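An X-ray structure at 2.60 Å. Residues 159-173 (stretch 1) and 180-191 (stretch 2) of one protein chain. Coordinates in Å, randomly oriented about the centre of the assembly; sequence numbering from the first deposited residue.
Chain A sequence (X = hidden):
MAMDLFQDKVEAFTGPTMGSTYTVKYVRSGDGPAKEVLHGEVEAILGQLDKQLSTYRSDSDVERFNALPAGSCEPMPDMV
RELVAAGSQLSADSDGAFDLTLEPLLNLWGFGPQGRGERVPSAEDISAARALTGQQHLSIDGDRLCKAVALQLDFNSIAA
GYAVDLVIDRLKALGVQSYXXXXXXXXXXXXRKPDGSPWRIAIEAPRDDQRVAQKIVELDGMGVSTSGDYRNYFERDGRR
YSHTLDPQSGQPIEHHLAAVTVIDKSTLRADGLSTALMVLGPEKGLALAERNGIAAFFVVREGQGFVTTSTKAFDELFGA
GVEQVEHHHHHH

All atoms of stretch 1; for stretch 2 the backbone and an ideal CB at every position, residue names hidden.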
# COMPACT_ATOMS: atom_id res chain seq x y z
N ALA A 159 2.66 -0.16 4.36
CA ALA A 159 3.45 0.95 5.02
C ALA A 159 3.20 2.35 4.41
O ALA A 159 2.88 3.27 5.13
CB ALA A 159 4.93 0.65 5.02
N ALA A 160 3.32 2.48 3.09
CA ALA A 160 3.14 3.77 2.43
C ALA A 160 1.78 4.37 2.72
O ALA A 160 1.64 5.55 3.02
CB ALA A 160 3.36 3.64 0.93
N GLY A 161 0.76 3.55 2.69
CA GLY A 161 -0.53 4.05 3.03
C GLY A 161 -0.77 4.52 4.44
O GLY A 161 -1.55 5.46 4.64
N TYR A 162 -0.22 3.76 5.39
CA TYR A 162 -0.18 4.09 6.80
C TYR A 162 0.56 5.43 6.99
O TYR A 162 0.05 6.32 7.67
CB TYR A 162 0.53 2.98 7.54
CG TYR A 162 0.64 3.18 9.01
CD1 TYR A 162 -0.50 3.39 9.78
CD2 TYR A 162 1.91 3.13 9.67
CE1 TYR A 162 -0.39 3.53 11.15
CE2 TYR A 162 2.02 3.27 11.04
CZ TYR A 162 0.87 3.48 11.77
OH TYR A 162 0.96 3.62 13.12
N ALA A 163 1.70 5.58 6.33
CA ALA A 163 2.51 6.80 6.37
C ALA A 163 1.70 8.03 5.96
O ALA A 163 1.81 9.07 6.59
CB ALA A 163 3.77 6.65 5.50
N VAL A 164 0.85 7.89 4.95
CA VAL A 164 0.01 8.96 4.44
C VAL A 164 -0.99 9.35 5.53
O VAL A 164 -1.21 10.54 5.81
CB VAL A 164 -0.70 8.51 3.14
CG1 VAL A 164 -1.88 9.41 2.76
CG2 VAL A 164 0.29 8.48 2.01
N ASP A 165 -1.58 8.33 6.17
CA ASP A 165 -2.59 8.57 7.18
C ASP A 165 -1.92 9.26 8.36
O ASP A 165 -2.45 10.27 8.82
CB ASP A 165 -3.35 7.31 7.62
CG ASP A 165 -4.34 6.77 6.57
OD1 ASP A 165 -4.85 7.54 5.71
OD2 ASP A 165 -4.66 5.54 6.61
N LEU A 166 -0.75 8.78 8.79
CA LEU A 166 -0.03 9.43 9.89
C LEU A 166 0.34 10.88 9.60
O LEU A 166 0.15 11.74 10.45
CB LEU A 166 1.21 8.64 10.35
CG LEU A 166 0.94 7.27 11.03
CD1 LEU A 166 2.28 6.52 11.18
CD2 LEU A 166 0.12 7.37 12.34
N VAL A 167 0.85 11.15 8.41
CA VAL A 167 1.16 12.51 8.05
C VAL A 167 -0.09 13.37 8.10
O VAL A 167 -0.06 14.45 8.63
CB VAL A 167 1.84 12.59 6.67
CG1 VAL A 167 1.92 14.03 6.18
CG2 VAL A 167 3.23 11.99 6.78
N ILE A 168 -1.20 12.88 7.60
CA ILE A 168 -2.46 13.63 7.69
C ILE A 168 -2.94 13.87 9.14
O ILE A 168 -3.47 14.92 9.45
CB ILE A 168 -3.54 12.99 6.82
CG1 ILE A 168 -3.19 13.22 5.35
CG2 ILE A 168 -4.93 13.57 7.09
CD1 ILE A 168 -4.07 12.45 4.36
N ASP A 169 -2.80 12.93 10.04
CA ASP A 169 -3.21 13.20 11.42
C ASP A 169 -2.42 14.41 11.95
O ASP A 169 -2.97 15.25 12.67
CB ASP A 169 -3.03 11.98 12.33
CG ASP A 169 -3.99 10.81 11.95
OD1 ASP A 169 -5.01 11.02 11.25
OD2 ASP A 169 -3.72 9.65 12.34
N ARG A 170 -1.15 14.50 11.56
CA ARG A 170 -0.27 15.56 12.02
C ARG A 170 -0.51 16.90 11.44
O ARG A 170 -0.32 17.88 12.14
CB ARG A 170 1.20 15.25 11.75
CG ARG A 170 1.80 14.36 12.82
CD ARG A 170 1.70 14.92 14.24
NE ARG A 170 2.43 16.18 14.44
CZ ARG A 170 2.31 16.96 15.53
NH1 ARG A 170 1.44 16.61 16.49
NH2 ARG A 170 3.02 18.08 15.65
N LEU A 171 -0.83 16.96 10.15
CA LEU A 171 -1.24 18.19 9.51
C LEU A 171 -2.54 18.68 10.13
O LEU A 171 -2.69 19.88 10.32
CB LEU A 171 -1.44 18.02 8.01
CG LEU A 171 -0.31 17.50 7.15
CD1 LEU A 171 -0.66 17.83 5.72
CD2 LEU A 171 1.01 18.11 7.52
N LYS A 172 -3.48 17.77 10.42
CA LYS A 172 -4.73 18.14 11.06
C LYS A 172 -4.45 18.63 12.45
O LYS A 172 -4.97 19.66 12.85
CB LYS A 172 -5.74 17.01 11.11
CG LYS A 172 -6.44 16.81 9.79
CD LYS A 172 -7.46 15.66 9.78
CE LYS A 172 -7.87 15.49 8.31
NZ LYS A 172 -9.05 14.63 8.14
N ALA A 173 -3.61 17.94 13.18
CA ALA A 173 -3.33 18.34 14.54
C ALA A 173 -2.70 19.76 14.62
O ALA A 173 -2.98 20.54 15.54
CB ALA A 173 -2.47 17.28 15.24
N UNK A 180 -2.88 17.66 0.01
CA UNK A 180 -2.75 16.47 -0.84
C UNK A 180 -1.42 15.90 -0.46
O UNK A 180 -0.43 16.56 -0.70
CB UNK A 180 -2.84 16.78 -2.34
N UNK A 181 -1.40 14.71 0.11
CA UNK A 181 -0.16 14.10 0.60
C UNK A 181 0.13 12.87 -0.24
O UNK A 181 -0.68 12.00 -0.26
CB UNK A 181 -0.26 13.74 2.08
N UNK A 182 1.28 12.76 -0.90
CA UNK A 182 1.58 11.56 -1.67
C UNK A 182 2.90 10.92 -1.23
O UNK A 182 3.92 11.58 -1.25
CB UNK A 182 1.63 11.89 -3.16
N UNK A 183 2.89 9.63 -0.85
CA UNK A 183 4.11 8.94 -0.41
C UNK A 183 4.23 7.73 -1.30
O UNK A 183 3.41 6.85 -1.22
CB UNK A 183 4.07 8.56 1.07
N UNK A 184 5.24 7.72 -2.19
CA UNK A 184 5.54 6.58 -3.13
C UNK A 184 4.31 6.07 -3.82
O UNK A 184 4.11 4.86 -3.91
CB UNK A 184 6.20 5.42 -2.39
N UNK A 185 3.47 6.98 -4.26
CA UNK A 185 2.32 6.65 -5.06
C UNK A 185 1.01 6.60 -4.33
O UNK A 185 0.01 7.05 -4.86
CB UNK A 185 2.55 5.30 -5.74
N UNK A 186 1.00 6.08 -3.12
CA UNK A 186 -0.20 6.19 -2.27
C UNK A 186 -0.44 7.66 -1.94
O UNK A 186 0.49 8.40 -1.71
CB UNK A 186 -0.05 5.37 -0.99
N UNK A 187 -1.71 8.06 -1.90
CA UNK A 187 -2.05 9.40 -1.55
C UNK A 187 -3.44 9.58 -1.06
O UNK A 187 -4.31 8.75 -1.24
CB UNK A 187 -1.82 10.32 -2.75
N UNK A 188 -3.63 10.74 -0.44
CA UNK A 188 -4.93 11.18 0.01
C UNK A 188 -5.02 12.72 -0.01
O UNK A 188 -4.05 13.43 0.20
CB UNK A 188 -5.21 10.64 1.41
N UNK A 189 -6.20 13.23 -0.28
CA UNK A 189 -6.40 14.64 -0.24
C UNK A 189 -7.71 14.98 0.39
O UNK A 189 -8.64 14.16 0.39
CB UNK A 189 -6.31 15.24 -1.65
N UNK A 190 -7.78 16.21 0.89
CA UNK A 190 -8.99 16.75 1.53
C UNK A 190 -9.07 18.25 1.41
O UNK A 190 -8.09 18.90 1.11
CB UNK A 190 -9.04 16.36 3.01
N UNK A 191 -10.27 18.78 1.59
CA UNK A 191 -10.52 20.18 1.41
C UNK A 191 -10.51 20.62 -0.03
O UNK A 191 -10.61 19.80 -0.96
CB UNK A 191 -9.49 20.99 2.20

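Stretch 2 is a β-hairpin, with strands 180-183 and 186-190, packed against the helix of stretch 1; the second strand runs at 26° to the helix axis and the first at 149°. Side chains alternate along each strand, so only every other side chain along a strand points toward the helix.

At position 180 the CA-to-CB bond points away, with nothing of stretch 1 within reach, so the helix sets no preference. The residue is L180.

Position 181 points toward the helix. Its ideal CB lies 4.4 Å from I168 CG1 and 4.7 Å from both V167 CG1 and V164 CG1, an entirely apolar setting with room for a few more carbons. Valine, isoleucine or leucine would suit. V181 is deposited: V181 CG1 lies 3.9 Å from V167 CG1, and CG2 lies 3.9 Å from I168 CG1 and 4.2 Å from L171 CD1.

Position 182 points away again, and many residues, polar ones included, would fit. It is E182, whose OE1 accepts a weak hydrogen bond from the backbone N of position 185 in the turn.

Position 183 faces the helix closely: its ideal CB is 3.9 Å from V164 CG2 and 4.8 Å from A163 CB. The small side chain of A163 leaves space beyond, favouring an aliphatic residue of some length. I183 extends its CD1 to 3.7 Å from A163 CB, 3.8 Å from V164 CG2 and 4.1 Å from V167 CG2.

Positions 184 and 185 are the middle of a type I' turn. At 184, phi and psi of 46/43 are left-handed, which favours glycine or asparagine, although the sideways CB has only A160 CB nearby, at 4.7 Å. The residue is T184; its OG1 donates to I183 O at 3.0 Å and lies 3.4 Å from A160 CB. At 185, angles of 100/-39 would jam a CB against the preceding carbonyl O, calling for glycine, and G185 is found.

Position 186 points toward the helix where G161 has no side chain. Its ideal CB is 4.2 Å from G161 N, so a side chain of moderate length could lie over this bare backbone. E186 does so: its CG is 3.9 Å from G161 N, and OE1 comes within 3.4 Å of A160 CB. OE2 is hydrogen-bonded elsewhere in the structure.

Position 187 points away and is unconstrained by the helix; it is L187.

At position 188 the ideal CB faces I168 CD1 at 3.6 Å and V164 CG1 at 3.8 Å, with D165 OD1 at 5.3 Å. An aliphatic residue, or a long one with a polar end, would fit. K188, fully extended, packs its CB 3.7 Å from I168 CD1 and passes its CD 4.2 Å from D165 OD1.

Position 189 points away, and A189 makes no contact.

Position 190 points toward the helix, its ideal CB 5.4 Å from K172 NZ, inviting an acid. E190 supplies it: K172 NZ donates to OE2 at 3.1 Å in a salt bridge.

Position 191 lies out of reach, and its positive phi favours glycine; it is G191.

Stretch 2, residues 180-191: LVEITGELKAEG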
# COMPACT_ATOMS: atom_id res chain seq x y z
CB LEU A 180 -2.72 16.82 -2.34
CG LEU A 180 -2.13 15.78 -3.35
CD1 LEU A 180 -2.97 14.54 -3.35
CD2 LEU A 180 -2.11 16.29 -4.78
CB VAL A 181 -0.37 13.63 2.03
CG1 VAL A 181 0.83 13.02 2.60
CG2 VAL A 181 -0.58 14.76 2.92
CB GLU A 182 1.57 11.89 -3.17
CG GLU A 182 2.21 10.84 -4.11
CD GLU A 182 3.71 11.12 -4.46
OE1 GLU A 182 4.56 10.23 -4.50
OE2 GLU A 182 4.11 12.25 -4.71
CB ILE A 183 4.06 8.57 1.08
CG1 ILE A 183 3.91 9.87 1.90
CG2 ILE A 183 5.32 7.80 1.51
CD1 ILE A 183 3.60 9.68 3.37
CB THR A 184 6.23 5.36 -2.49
OG1 THR A 184 5.29 4.57 -1.77
CG2 THR A 184 7.32 5.79 -1.55
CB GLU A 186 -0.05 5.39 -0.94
CG GLU A 186 -0.33 3.91 -1.07
CD GLU A 186 0.60 3.21 -2.02
OE1 GLU A 186 1.77 3.65 -2.10
OE2 GLU A 186 0.18 2.22 -2.69
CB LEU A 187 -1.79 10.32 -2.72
CG LEU A 187 -2.54 10.26 -4.04
CD1 LEU A 187 -3.97 10.82 -3.94
CD2 LEU A 187 -1.75 11.05 -5.10
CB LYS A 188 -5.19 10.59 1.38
CG LYS A 188 -6.51 11.00 1.98
CD LYS A 188 -6.84 10.25 3.27
CE LYS A 188 -8.12 10.84 3.84
NZ LYS A 188 -8.58 10.44 5.18
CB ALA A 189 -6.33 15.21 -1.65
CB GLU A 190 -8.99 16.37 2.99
CG GLU A 190 -10.29 16.60 3.69
CD GLU A 190 -10.49 15.65 4.83
OE1 GLU A 190 -11.55 15.77 5.44
OE2 GLU A 190 -9.59 14.80 5.13
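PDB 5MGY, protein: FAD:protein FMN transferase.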